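M152 protein (Murid herpesvirus 1, PDB 4G59) is a cytomegalovirus glycoprotein with an MHC class I-like fold that probably acts in immune evasion by binding RAE-1-type ligands of the host receptor NKG2D. Local coordinates at residues 12-17 / 177-182; 47-50 / 56-59; 82-87 / 146-151; 110-113 / 118-121. One frame throughout, in Å; residues are numbered along the deposited sequence.

Contact 1: residues 12-17 / 177-182; sequences DERVDI and AMDNPR
The guanidinium of Arg14 meets Asp179 in two different ways at once. At its edge, nearly in its plane, Arg14 NH1 donates to the backbone O of Asp179 at 2.8 Å, with an N-H...O angle of 159°; NH2 adds a weak, longer bond to the same oxygen. Over one face lies the carboxylate, its plane turned 30° from that of the guanidinium; Asp179 OD2 is 3.2 Å from Arg14 NH1 and well out of the guanidinium plane, so this salt bridge is one of charge alone. A bend at chi2 (-63°) helps bring the guanidinium to the Asp179 carbonyl and carboxylate, where helix 161-178 gives way to loop. From the opposite direction, the apolar Pro181 CD stands 3.3 Å from Arg14 NH2, obliquely to the guanidinium, a van der Waals contact. Both carboxylate oxygens are already gripped: OD2 by the Thr256 hydroxyl, OD1 by the indole N-H of Trp258. The contact thus pins the link between strands 5-11 and 22-31 to the loop leaving the helix, between the MHC-like platform and the four-stranded sheet holding strands 5-11 and 258-264. Since Asp179 is buried, long, flexible Arg14 and the two neutral donors would probably stabilise its negative charge.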
loop_
_atom_site.group_PDB
_atom_site.type_symbol
_atom_site.label_atom_id
_atom_site.label_comp_id
_atom_site.label_asym_id
_atom_site.label_seq_id
_atom_site.Cartn_x
_atom_site.Cartn_y
_atom_site.Cartn_z
ATOM N N ASP B 12 27.914 6.100 11.089
ATOM C CA ASP B 12 29.196 5.437 11.166
ATOM C C ASP B 12 29.926 5.756 9.886
ATOM O O ASP B 12 30.735 6.673 9.841
ATOM C CB ASP B 12 29.028 3.927 11.312
ATOM C CG ASP B 12 30.353 3.193 11.316
ATOM O OD1 ASP B 12 31.372 3.807 11.681
ATOM O OD2 ASP B 12 30.376 2.000 10.959
ATOM N N GLU B 13 29.619 5.011 8.838
ATOM C CA GLU B 13 30.222 5.250 7.547
ATOM C C GLU B 13 29.108 5.373 6.530
ATOM O O GLU B 13 28.254 4.501 6.455
ATOM C CB GLU B 13 31.152 4.089 7.191
ATOM C CG GLU B 13 32.486 4.514 6.619
ATOM C CD GLU B 13 33.495 3.389 6.534
ATOM O OE1 GLU B 13 33.101 2.215 6.609
ATOM O OE2 GLU B 13 34.693 3.681 6.390
ATOM N N ARG B 14 29.104 6.436 5.738
ATOM C CA ARG B 14 28.086 6.553 4.694
ATOM C C ARG B 14 28.174 5.378 3.721
ATOM O O ARG B 14 29.266 5.041 3.246
ATOM C CB ARG B 14 28.194 7.888 3.941
ATOM C CG ARG B 14 27.457 9.053 4.604
ATOM C CD ARG B 14 25.936 8.830 4.678
ATOM N NE ARG B 14 25.305 9.770 5.606
ATOM C CZ ARG B 14 24.572 10.819 5.242
ATOM N NH1 ARG B 14 24.341 11.064 3.961
ATOM N NH2 ARG B 14 24.050 11.617 6.158
ATOM N N VAL B 15 27.036 4.739 3.448
ATOM C CA VAL B 15 26.973 3.670 2.448
ATOM C C VAL B 15 26.582 4.233 1.085
ATOM O O VAL B 15 25.575 4.933 0.951
ATOM C CB VAL B 15 25.969 2.584 2.830
ATOM C CG1 VAL B 15 25.967 1.484 1.777
ATOM C CG2 VAL B 15 26.268 2.012 4.220
ATOM N N ASP B 16 27.391 3.951 0.074
ATOM C CA ASP B 16 27.073 4.380 -1.274
ATOM C C ASP B 16 26.171 3.327 -1.910
ATOM O O ASP B 16 26.609 2.227 -2.204
ATOM C CB ASP B 16 28.351 4.543 -2.092
ATOM C CG ASP B 16 28.082 4.992 -3.522
ATOM O OD1 ASP B 16 27.040 5.652 -3.784
ATOM O OD2 ASP B 16 28.934 4.692 -4.380
ATOM N N ILE B 17 24.910 3.672 -2.121
ATOM C CA ILE B 17 23.931 2.716 -2.625
ATOM C C ILE B 17 23.774 2.739 -4.139
ATOM O O ILE B 17 22.903 2.072 -4.672
ATOM C CB ILE B 17 22.566 3.021 -2.047
ATOM C CG1 ILE B 17 22.198 4.467 -2.370
ATOM C CG2 ILE B 17 22.572 2.802 -0.530
ATOM C CD1 ILE B 17 20.756 4.744 -2.191
ATOM N N ALA B 177 23.262 12.553 -2.421
ATOM C CA ALA B 177 23.734 13.929 -2.165
ATOM C C ALA B 177 22.834 14.754 -1.258
ATOM O O ALA B 177 23.318 15.653 -0.573
ATOM C CB ALA B 177 23.966 14.709 -3.503
ATOM N N MET B 178 21.528 14.496 -1.288
ATOM C CA MET B 178 20.601 15.345 -0.526
ATOM C C MET B 178 20.371 14.745 0.828
ATOM O O MET B 178 19.815 15.393 1.709
ATOM C CB MET B 178 19.240 15.464 -1.208
ATOM C CG MET B 178 19.235 16.049 -2.588
ATOM S SD MET B 178 17.554 16.446 -3.099
ATOM C CE MET B 178 16.635 15.060 -2.445
ATOM N N ASP B 179 20.777 13.490 0.979
ATOM C CA ASP B 179 20.438 12.717 2.165
ATOM C C ASP B 179 21.168 13.213 3.406
ATOM O O ASP B 179 22.362 12.985 3.593
ATOM C CB ASP B 179 20.716 11.225 1.933
ATOM C CG ASP B 179 20.724 10.420 3.213
ATOM O OD1 ASP B 179 19.856 10.640 4.084
ATOM O OD2 ASP B 179 21.606 9.555 3.332
ATOM N N ASN B 180 20.412 13.875 4.260
ATOM C CA ASN B 180 20.930 14.438 5.474
ATOM C C ASN B 180 19.888 14.265 6.563
ATOM O O ASN B 180 18.873 14.947 6.550
ATOM C CB ASN B 180 21.222 15.917 5.247
ATOM C CG ASN B 180 21.842 16.576 6.457
ATOM O OD1 ASN B 180 21.608 16.169 7.605
ATOM N ND2 ASN B 180 22.638 17.605 6.210
ATOM N N PRO B 181 20.167 13.387 7.540
ATOM C CA PRO B 181 19.222 13.062 8.619
ATOM C C PRO B 181 18.769 14.308 9.375
ATOM O O PRO B 181 17.694 14.284 9.975
ATOM C CB PRO B 181 20.050 12.196 9.585
ATOM C CG PRO B 181 21.324 11.866 8.884
ATOM C CD PRO B 181 21.526 12.882 7.802
ATOM N N ARG B 182 19.594 15.361 9.377
ATOM C CA ARG B 182 19.256 16.577 10.116
ATOM C C ARG B 182 18.289 17.455 9.340
ATOM O O ARG B 182 17.710 18.369 9.909
ATOM C CB ARG B 182 20.518 17.360 10.544
ATOM C CG ARG B 182 21.458 16.490 11.369
ATOM C CD ARG B 182 22.740 17.166 11.837
ATOM N NE ARG B 182 23.331 16.328 12.885
ATOM C CZ ARG B 182 24.004 15.207 12.649
ATOM N NH1 ARG B 182 24.204 14.789 11.396
ATOM N NH2 ARG B 182 24.481 14.508 13.668
#

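Contact 2: residues 47-50 / 56-59; sequences IFRI and VKHF
Arg49 and Lys57 form the hydrogen-bonded pair of a short antiparallel beta hairpin, strands 48-50 and 56-57, on the edge of the eight-stranded sheet of the MHC-like platform. Two backbone bonds close this pair, Arg49 N to Lys57 O at 3.0 Å and Lys57 N to Arg49 O at 2.8 Å, the second almost straight at 174°. The packing is firmest at the buried end, where Ile47, Phe48 and Phe59 gather. Phe48, a large apolar ring fit for a buried site, has CG anti to the backbone N (chi1 180°), and Phe48 CE1 reaches along the hairpin to CG1 of Val56 at 3.8 Å. The CB of His58 comes to the edge of the same ring. Ile47 and Phe48 form a classic beta bulge opposite Ile39; Ile47 packs on Trp168 and Ile175 of helix 161-178.

The turn-side end is looser. In the non-hydrogen-bonded pair there, Ile50 CG2 and Val56 CG2 are 4.5 Å apart, and Val56 is exposed. On the other face of the hairpin Arg49 and Lys57 lie side by side, Arg49 NH1 and Lys57 NZ 4.2 Å apart, because both grip the carboxylate of Glu51; Asp46 takes the arginine NE and Met225 O the lysine. Long, flexible chains serve here, since they let both charged ends reach the one anion. Back at the buried end, Ile47 O lies at the edge of the Phe59 ring, near its plane, 3.6 Å from Phe59 CD2.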
loop_
_atom_site.group_PDB
_atom_site.type_symbol
_atom_site.label_atom_id
_atom_site.label_comp_id
_atom_site.label_asym_id
_atom_site.label_seq_id
_atom_site.Cartn_x
_atom_site.Cartn_y
_atom_site.Cartn_z
ATOM N N ILE B 47 10.950 6.663 -6.895
ATOM C CA ILE B 47 11.502 7.916 -7.414
ATOM C C ILE B 47 10.543 8.525 -8.456
ATOM O O ILE B 47 10.356 9.757 -8.539
ATOM C CB ILE B 47 12.892 7.681 -8.011
ATOM C CG1 ILE B 47 13.840 7.161 -6.921
ATOM C CG2 ILE B 47 13.449 8.943 -8.634
ATOM C CD1 ILE B 47 15.144 6.519 -7.476
ATOM N N PHE B 48 9.921 7.651 -9.246
ATOM C CA PHE B 48 8.902 8.099 -10.185
ATOM C C PHE B 48 7.648 7.267 -10.009
ATOM O O PHE B 48 7.719 6.032 -9.871
ATOM C CB PHE B 48 9.404 7.991 -11.612
ATOM C CG PHE B 48 8.401 8.432 -12.631
ATOM C CD1 PHE B 48 8.152 9.788 -12.836
ATOM C CD2 PHE B 48 7.707 7.499 -13.398
ATOM C CE1 PHE B 48 7.222 10.210 -13.789
ATOM C CE2 PHE B 48 6.780 7.911 -14.339
ATOM C CZ PHE B 48 6.539 9.271 -14.533
ATOM N N ARG B 49 6.497 7.937 -9.997
ATOM C CA ARG B 49 5.235 7.227 -9.864
ATOM C C ARG B 49 4.101 7.938 -10.573
ATOM O O ARG B 49 3.949 9.173 -10.490
ATOM C CB ARG B 49 4.861 6.978 -8.392
ATOM C CG ARG B 49 3.628 6.068 -8.233
ATOM C CD ARG B 49 2.974 6.191 -6.859
ATOM N NE ARG B 49 3.767 5.648 -5.747
ATOM C CZ ARG B 49 3.438 5.777 -4.454
ATOM N NH1 ARG B 49 2.335 6.446 -4.093
ATOM N NH2 ARG B 49 4.219 5.246 -3.511
ATOM N N ILE B 50 3.303 7.143 -11.271
ATOM C CA ILE B 50 2.068 7.624 -11.857
ATOM C C ILE B 50 0.940 6.890 -11.171
ATOM O O ILE B 50 0.822 5.661 -11.320
ATOM C CB ILE B 50 1.972 7.298 -13.357
ATOM C CG1 ILE B 50 3.269 7.667 -14.077
ATOM C CG2 ILE B 50 0.770 8.011 -13.966
ATOM C CD1 ILE B 50 3.264 7.389 -15.557
ATOM N N VAL B 56 0.948 12.568 -11.288
ATOM C CA VAL B 56 2.346 12.247 -11.491
ATOM C C VAL B 56 3.150 12.742 -10.293
ATOM O O VAL B 56 3.112 13.931 -9.953
ATOM C CB VAL B 56 2.863 12.840 -12.774
ATOM C CG1 VAL B 56 4.320 12.473 -12.959
ATOM C CG2 VAL B 56 2.040 12.311 -13.943
ATOM N N LYS B 57 3.843 11.811 -9.636
ATOM C CA LYS B 57 4.636 12.110 -8.454
ATOM C C LYS B 57 6.104 11.887 -8.772
ATOM O O LYS B 57 6.499 10.808 -9.207
ATOM C CB LYS B 57 4.183 11.237 -7.279
ATOM C CG LYS B 57 2.755 11.550 -6.808
ATOM C CD LYS B 57 2.315 10.676 -5.628
ATOM C CE LYS B 57 0.909 11.059 -5.174
ATOM N NZ LYS B 57 0.317 10.122 -4.171
ATOM N N HIS B 58 6.902 12.926 -8.592
ATOM C CA HIS B 58 8.336 12.855 -8.824
ATOM C C HIS B 58 9.022 13.926 -7.976
ATOM O O HIS B 58 8.371 14.629 -7.200
ATOM C CB HIS B 58 8.661 13.051 -10.311
ATOM C CG HIS B 58 8.319 14.413 -10.831
ATOM N ND1 HIS B 58 9.208 15.465 -10.804
ATOM C CD2 HIS B 58 7.182 14.891 -11.386
ATOM C CE1 HIS B 58 8.631 16.539 -11.324
ATOM N NE2 HIS B 58 7.400 16.219 -11.674
ATOM N N PHE B 59 10.335 14.054 -8.121
ATOM C CA PHE B 59 11.062 15.020 -7.327
ATOM C C PHE B 59 11.482 16.202 -8.192
ATOM O O PHE B 59 11.670 16.040 -9.397
ATOM C CB PHE B 59 12.215 14.318 -6.599
ATOM C CG PHE B 59 11.727 13.309 -5.589
ATOM C CD1 PHE B 59 11.554 13.673 -4.256
ATOM C CD2 PHE B 59 11.361 12.027 -5.984
ATOM C CE1 PHE B 59 11.068 12.764 -3.335
ATOM C CE2 PHE B 59 10.862 11.118 -5.070
ATOM C CZ PHE B 59 10.715 11.479 -3.749
#

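Contact 3: residues 82-87 / 146-151; sequences YEYIMN and ARYGQG
Tyr84 lays its ring against that of Tyr148 in an offset (parallel-displaced) stack, the link between helix 68-89 and helix 142-148 on the MHC class I-like platform. The centroids are 4.3 Å apart and the planes differ by 15°. The two side chains slide past each other in opposite directions, so each ring covers the root of the other and not its hydroxyl end. Closest are Tyr84 CD1 and Tyr148 CG, 3.2 Å apart, which is tight for aromatic carbons. With chi1 of 176°, Tyr84 swings its ring off the helix toward its partner. The CA atoms of the two tyrosines are 7.1 Å apart, so the helices approach closely at this pair.

Both tyrosines offer a flat face for the stack, and in the buried Tyr84 the hydroxyl has a second use, meeting the side-chain amide of Gln112. Asn87, about one helical turn beyond Tyr84, makes a looser approach on the exposed side, its ND2 standing 4.4 Å from Tyr148 OH. Over the face of the Tyr84 ring sits Tyr148 CB in a CH-pi contact, 3.6 Å from the ring centroid and 16° off the normal.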
loop_
_atom_site.group_PDB
_atom_site.type_symbol
_atom_site.label_atom_id
_atom_site.label_comp_id
_atom_site.label_asym_id
_atom_site.label_seq_id
_atom_site.Cartn_x
_atom_site.Cartn_y
_atom_site.Cartn_z
ATOM N N TYR B 82 -3.359 -4.974 -21.222
ATOM C CA TYR B 82 -4.723 -4.928 -21.745
ATOM C C TYR B 82 -5.023 -6.146 -22.623
ATOM O O TYR B 82 -6.028 -6.826 -22.405
ATOM C CB TYR B 82 -4.984 -3.630 -22.513
ATOM C CG TYR B 82 -6.257 -3.653 -23.334
ATOM C CD1 TYR B 82 -7.502 -3.573 -22.724
ATOM C CD2 TYR B 82 -6.215 -3.755 -24.719
ATOM C CE1 TYR B 82 -8.669 -3.597 -23.471
ATOM C CE2 TYR B 82 -7.376 -3.780 -25.471
ATOM C CZ TYR B 82 -8.599 -3.703 -24.840
ATOM O OH TYR B 82 -9.760 -3.733 -25.575
ATOM N N GLU B 83 -4.165 -6.421 -23.608
ATOM C CA GLU B 83 -4.316 -7.631 -24.425
ATOM C C GLU B 83 -4.374 -8.874 -23.545
ATOM O O GLU B 83 -5.288 -9.679 -23.678
ATOM C CB GLU B 83 -3.175 -7.797 -25.430
ATOM C CG GLU B 83 -2.871 -6.580 -26.278
ATOM C CD GLU B 83 -3.987 -6.212 -27.230
ATOM O OE1 GLU B 83 -4.530 -7.118 -27.892
ATOM O OE2 GLU B 83 -4.312 -5.007 -27.326
ATOM N N TYR B 84 -3.396 -9.018 -22.650
ATOM C CA TYR B 84 -3.283 -10.202 -21.800
ATOM C C TYR B 84 -4.576 -10.463 -21.054
ATOM O O TYR B 84 -5.105 -11.577 -21.099
ATOM C CB TYR B 84 -2.149 -10.017 -20.799
ATOM C CG TYR B 84 -1.985 -11.128 -19.783
ATOM C CD1 TYR B 84 -2.284 -12.444 -20.091
ATOM C CD2 TYR B 84 -1.514 -10.853 -18.508
ATOM C CE1 TYR B 84 -2.116 -13.457 -19.156
ATOM C CE2 TYR B 84 -1.351 -11.856 -17.564
ATOM C CZ TYR B 84 -1.655 -13.150 -17.891
ATOM O OH TYR B 84 -1.489 -14.142 -16.953
ATOM N N ILE B 85 -5.077 -9.429 -20.381
ATOM C CA ILE B 85 -6.288 -9.536 -19.574
ATOM C C ILE B 85 -7.516 -9.941 -20.406
ATOM O O ILE B 85 -8.240 -10.881 -20.040
ATOM C CB ILE B 85 -6.559 -8.226 -18.791
ATOM C CG1 ILE B 85 -5.710 -8.177 -17.525
ATOM C CG2 ILE B 85 -8.037 -8.099 -18.438
ATOM C CD1 ILE B 85 -6.013 -9.305 -16.553
ATOM N N MET B 86 -7.735 -9.246 -21.524
ATOM C CA MET B 86 -8.861 -9.541 -22.409
ATOM C C MET B 86 -8.777 -10.941 -23.047
ATOM O O MET B 86 -9.733 -11.709 -22.975
ATOM C CB MET B 86 -9.010 -8.464 -23.495
ATOM C CG MET B 86 -9.349 -7.066 -22.975
ATOM S SD MET B 86 -10.802 -6.979 -21.899
ATOM C CE MET B 86 -12.134 -7.118 -23.092
ATOM N N ASN B 87 -7.637 -11.264 -23.655
ATOM C CA ASN B 87 -7.443 -12.539 -24.354
ATOM C C ASN B 87 -7.357 -13.795 -23.480
ATOM O O ASN B 87 -7.680 -14.885 -23.942
ATOM C CB ASN B 87 -6.198 -12.484 -25.245
ATOM C CG ASN B 87 -6.263 -11.381 -26.283
ATOM O OD1 ASN B 87 -7.306 -10.758 -26.482
ATOM N ND2 ASN B 87 -5.143 -11.142 -26.960
ATOM N N ALA B 146 2.192 -18.571 -17.805
ATOM C CA ALA B 146 3.638 -18.630 -17.886
ATOM C C ALA B 146 4.140 -17.836 -19.087
ATOM O O ALA B 146 5.152 -17.130 -19.005
ATOM C CB ALA B 146 4.095 -20.078 -17.967
ATOM N N ARG B 147 3.442 -17.953 -20.211
ATOM C CA ARG B 147 3.934 -17.345 -21.449
ATOM C C ARG B 147 3.820 -15.823 -21.353
ATOM O O ARG B 147 4.672 -15.077 -21.868
ATOM C CB ARG B 147 3.247 -17.956 -22.695
ATOM C CG ARG B 147 2.066 -17.181 -23.299
ATOM C CD ARG B 147 1.398 -17.922 -24.505
ATOM N NE ARG B 147 0.738 -19.190 -24.141
ATOM C CZ ARG B 147 1.219 -20.407 -24.423
ATOM N NH1 ARG B 147 2.369 -20.542 -25.083
ATOM N NH2 ARG B 147 0.560 -21.493 -24.044
ATOM N N TYR B 148 2.793 -15.359 -20.645
ATOM C CA TYR B 148 2.644 -13.928 -20.423
ATOM C C TYR B 148 3.564 -13.428 -19.307
ATOM O O TYR B 148 3.854 -12.221 -19.222
ATOM C CB TYR B 148 1.183 -13.564 -20.186
ATOM C CG TYR B 148 0.433 -13.416 -21.485
ATOM C CD1 TYR B 148 0.433 -12.211 -22.171
ATOM C CD2 TYR B 148 -0.258 -14.487 -22.040
ATOM C CE1 TYR B 148 -0.244 -12.071 -23.369
ATOM C CE2 TYR B 148 -0.931 -14.359 -23.237
ATOM C CZ TYR B 148 -0.923 -13.149 -23.901
ATOM O OH TYR B 148 -1.595 -13.023 -25.099
ATOM N N GLY B 149 4.044 -14.366 -18.484
ATOM C CA GLY B 149 5.075 -14.083 -17.497
ATOM C C GLY B 149 6.377 -13.574 -18.109
ATOM O O GLY B 149 7.241 -13.021 -17.424
ATOM N N GLN B 150 6.534 -13.750 -19.409
ATOM C CA GLN B 150 7.716 -13.214 -20.065
ATOM C C GLN B 150 7.689 -11.696 -20.107
ATOM O O GLN B 150 8.724 -11.049 -20.242
ATOM C CB GLN B 150 7.855 -13.777 -21.471
ATOM C CG GLN B 150 8.368 -15.182 -21.499
ATOM C CD GLN B 150 8.582 -15.650 -22.909
ATOM O OE1 GLN B 150 8.489 -14.862 -23.855
ATOM N NE2 GLN B 150 8.864 -16.934 -23.069
ATOM N N GLY B 151 6.496 -11.135 -19.989
ATOM C CA GLY B 151 6.344 -9.703 -20.008
ATOM C C GLY B 151 6.535 -9.233 -21.424
ATOM O O GLY B 151 6.694 -10.055 -22.323
#

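Contact 4: residues 110-113 / 118-121; sequences VLQM and TLTR
Strands 110-113 and 118-121 run antiparallel at 160°, their short axes 4.7 Å apart, and Gln112 and Thr120 make the hydrogen-bonded pair between them. Gln112 N donates to Thr120 O at 3.2 Å. Gln112 O, however, accepts from Leu119 N at 2.9 Å: the register slips by one residue here, a beta bulge that brings Met113 opposite Thr118. CA-H...O contacts, such as that from Leu111 CA to Thr120 O, add weak ties along the seam.

On the face turned to helix 142-148, the Gln112 and Thr120 side chains pack beneath Ile145. Thr120 holds OG1 between its backbone N and carbonyl carbon (chi1 58°), the crowded position, which brings the hydroxyl 3.1 Å from Gln112 CB. A water lies 2.9 Å from Thr120 OG1 and 2.7 Å from Val110 O and can link them. Threonine suits the site because its beta-branching favours strand geometry and its hydroxyl gives the buried face a polar partner.

The opposite face is more open. Leu111 and Arg121 lie alongside each other, CD2 of the leucine 3.5 Å from CG of the arginine, whose aliphatic stem serves as an apolar neighbour while its guanidinium pairs with Glu129. Met113 likewise runs beside Thr118, its CG touching OG1 at 3.5 Å. A bulged antiparallel hairpin roofed by a helix on one face in this way is part of the helix-on-sheet platform of the MHC class I-like fold.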
loop_
_atom_site.group_PDB
_atom_site.type_symbol
_atom_site.label_atom_id
_atom_site.label_comp_id
_atom_site.label_asym_id
_atom_site.label_seq_id
_atom_site.Cartn_x
_atom_site.Cartn_y
_atom_site.Cartn_z
ATOM N N VAL B 110 11.552 -10.622 -14.480
ATOM C CA VAL B 110 10.151 -10.213 -14.549
ATOM C C VAL B 110 9.309 -11.019 -13.567
ATOM O O VAL B 110 9.305 -12.255 -13.600
ATOM C CB VAL B 110 9.595 -10.345 -15.980
ATOM C CG1 VAL B 110 8.186 -9.759 -16.088
ATOM C CG2 VAL B 110 10.529 -9.659 -16.961
ATOM N N LEU B 111 8.599 -10.318 -12.686
ATOM C CA LEU B 111 7.666 -10.977 -11.779
ATOM C C LEU B 111 6.229 -10.611 -12.129
ATOM O O LEU B 111 5.952 -9.481 -12.535
ATOM C CB LEU B 111 7.952 -10.578 -10.335
ATOM C CG LEU B 111 9.298 -10.968 -9.756
ATOM C CD1 LEU B 111 9.482 -10.305 -8.395
ATOM C CD2 LEU B 111 9.356 -12.455 -9.618
ATOM N N GLN B 112 5.322 -11.566 -11.947
ATOM C CA GLN B 112 3.894 -11.362 -12.194
ATOM C C GLN B 112 3.174 -11.712 -10.902
ATOM O O GLN B 112 3.390 -12.801 -10.354
ATOM C CB GLN B 112 3.406 -12.289 -13.321
ATOM C CG GLN B 112 1.967 -12.046 -13.811
ATOM C CD GLN B 112 1.478 -13.131 -14.788
ATOM O OE1 GLN B 112 2.256 -13.977 -15.246
ATOM N NE2 GLN B 112 0.187 -13.112 -15.093
ATOM N N MET B 113 2.338 -10.796 -10.406
ATOM C CA MET B 113 1.564 -11.075 -9.202
ATOM C C MET B 113 0.067 -10.848 -9.379
ATOM O O MET B 113 -0.359 -9.887 -10.038
ATOM C CB MET B 113 2.071 -10.265 -8.004
ATOM C CG MET B 113 3.493 -10.557 -7.604
ATOM S SD MET B 113 4.660 -9.437 -8.407
ATOM C CE MET B 113 5.897 -9.322 -7.098
ATOM N N THR B 118 2.629 -14.263 -5.961
ATOM C CA THR B 118 3.524 -14.331 -7.120
ATOM C C THR B 118 3.274 -15.608 -7.941
ATOM O O THR B 118 3.409 -16.712 -7.423
ATOM C CB THR B 118 5.002 -14.282 -6.701
ATOM O OG1 THR B 118 5.243 -13.091 -5.940
ATOM C CG2 THR B 118 5.906 -14.275 -7.922
ATOM N N LEU B 119 2.916 -15.449 -9.217
ATOM C CA LEU B 119 2.628 -16.585 -10.092
ATOM C C LEU B 119 3.822 -17.052 -10.921
ATOM O O LEU B 119 4.025 -18.256 -11.084
ATOM C CB LEU B 119 1.500 -16.242 -11.056
ATOM C CG LEU B 119 0.327 -15.449 -10.501
ATOM C CD1 LEU B 119 -0.590 -15.012 -11.630
ATOM C CD2 LEU B 119 -0.413 -16.276 -9.470
ATOM N N THR B 120 4.584 -16.110 -11.477
ATOM C CA THR B 120 5.676 -16.452 -12.380
ATOM C C THR B 120 6.932 -15.597 -12.179
ATOM O O THR B 120 6.837 -14.392 -11.895
ATOM C CB THR B 120 5.247 -16.302 -13.853
ATOM O OG1 THR B 120 4.802 -14.963 -14.090
ATOM C CG2 THR B 120 4.132 -17.251 -14.209
ATOM N N ARG B 121 8.102 -16.220 -12.331
ATOM C CA ARG B 121 9.369 -15.493 -12.376
ATOM C C ARG B 121 10.076 -15.786 -13.703
ATOM O O ARG B 121 10.375 -16.949 -14.014
ATOM C CB ARG B 121 10.283 -15.881 -11.205
ATOM C CG ARG B 121 11.406 -14.879 -10.982
ATOM C CD ARG B 121 12.630 -15.442 -10.279
ATOM N NE ARG B 121 12.348 -15.992 -8.959
ATOM C CZ ARG B 121 12.292 -17.296 -8.702
ATOM N NH1 ARG B 121 12.498 -18.174 -9.682
ATOM N NH2 ARG B 121 12.030 -17.731 -7.476
HETATM O O HOH W 1 7.061 -13.296 -14.639
#

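Overall arrangement
From the N terminus, residues 12-17 open contact 1 as the chain passes from strand 5-11 toward the platform; its partner comes only after helix 161-178, so contact 1 encloses the other three. Contact 2 closes a short hairpin at one edge of the eight-stranded sheet before helix 68-89 begins. That helix supplies residues 82-87 of contact 3, whose loop in turn contains the hairpin of contact 4. Contacts 3 and 4 touch, Gly149 CA packing on Thr120 OG1, and so join helices to the sheet beneath. They lie about 41 and about 33 Å, centre to centre, from contact 1, which joins the loop between strands 5-11 and 22-31 to the loop leaving helix 161-178.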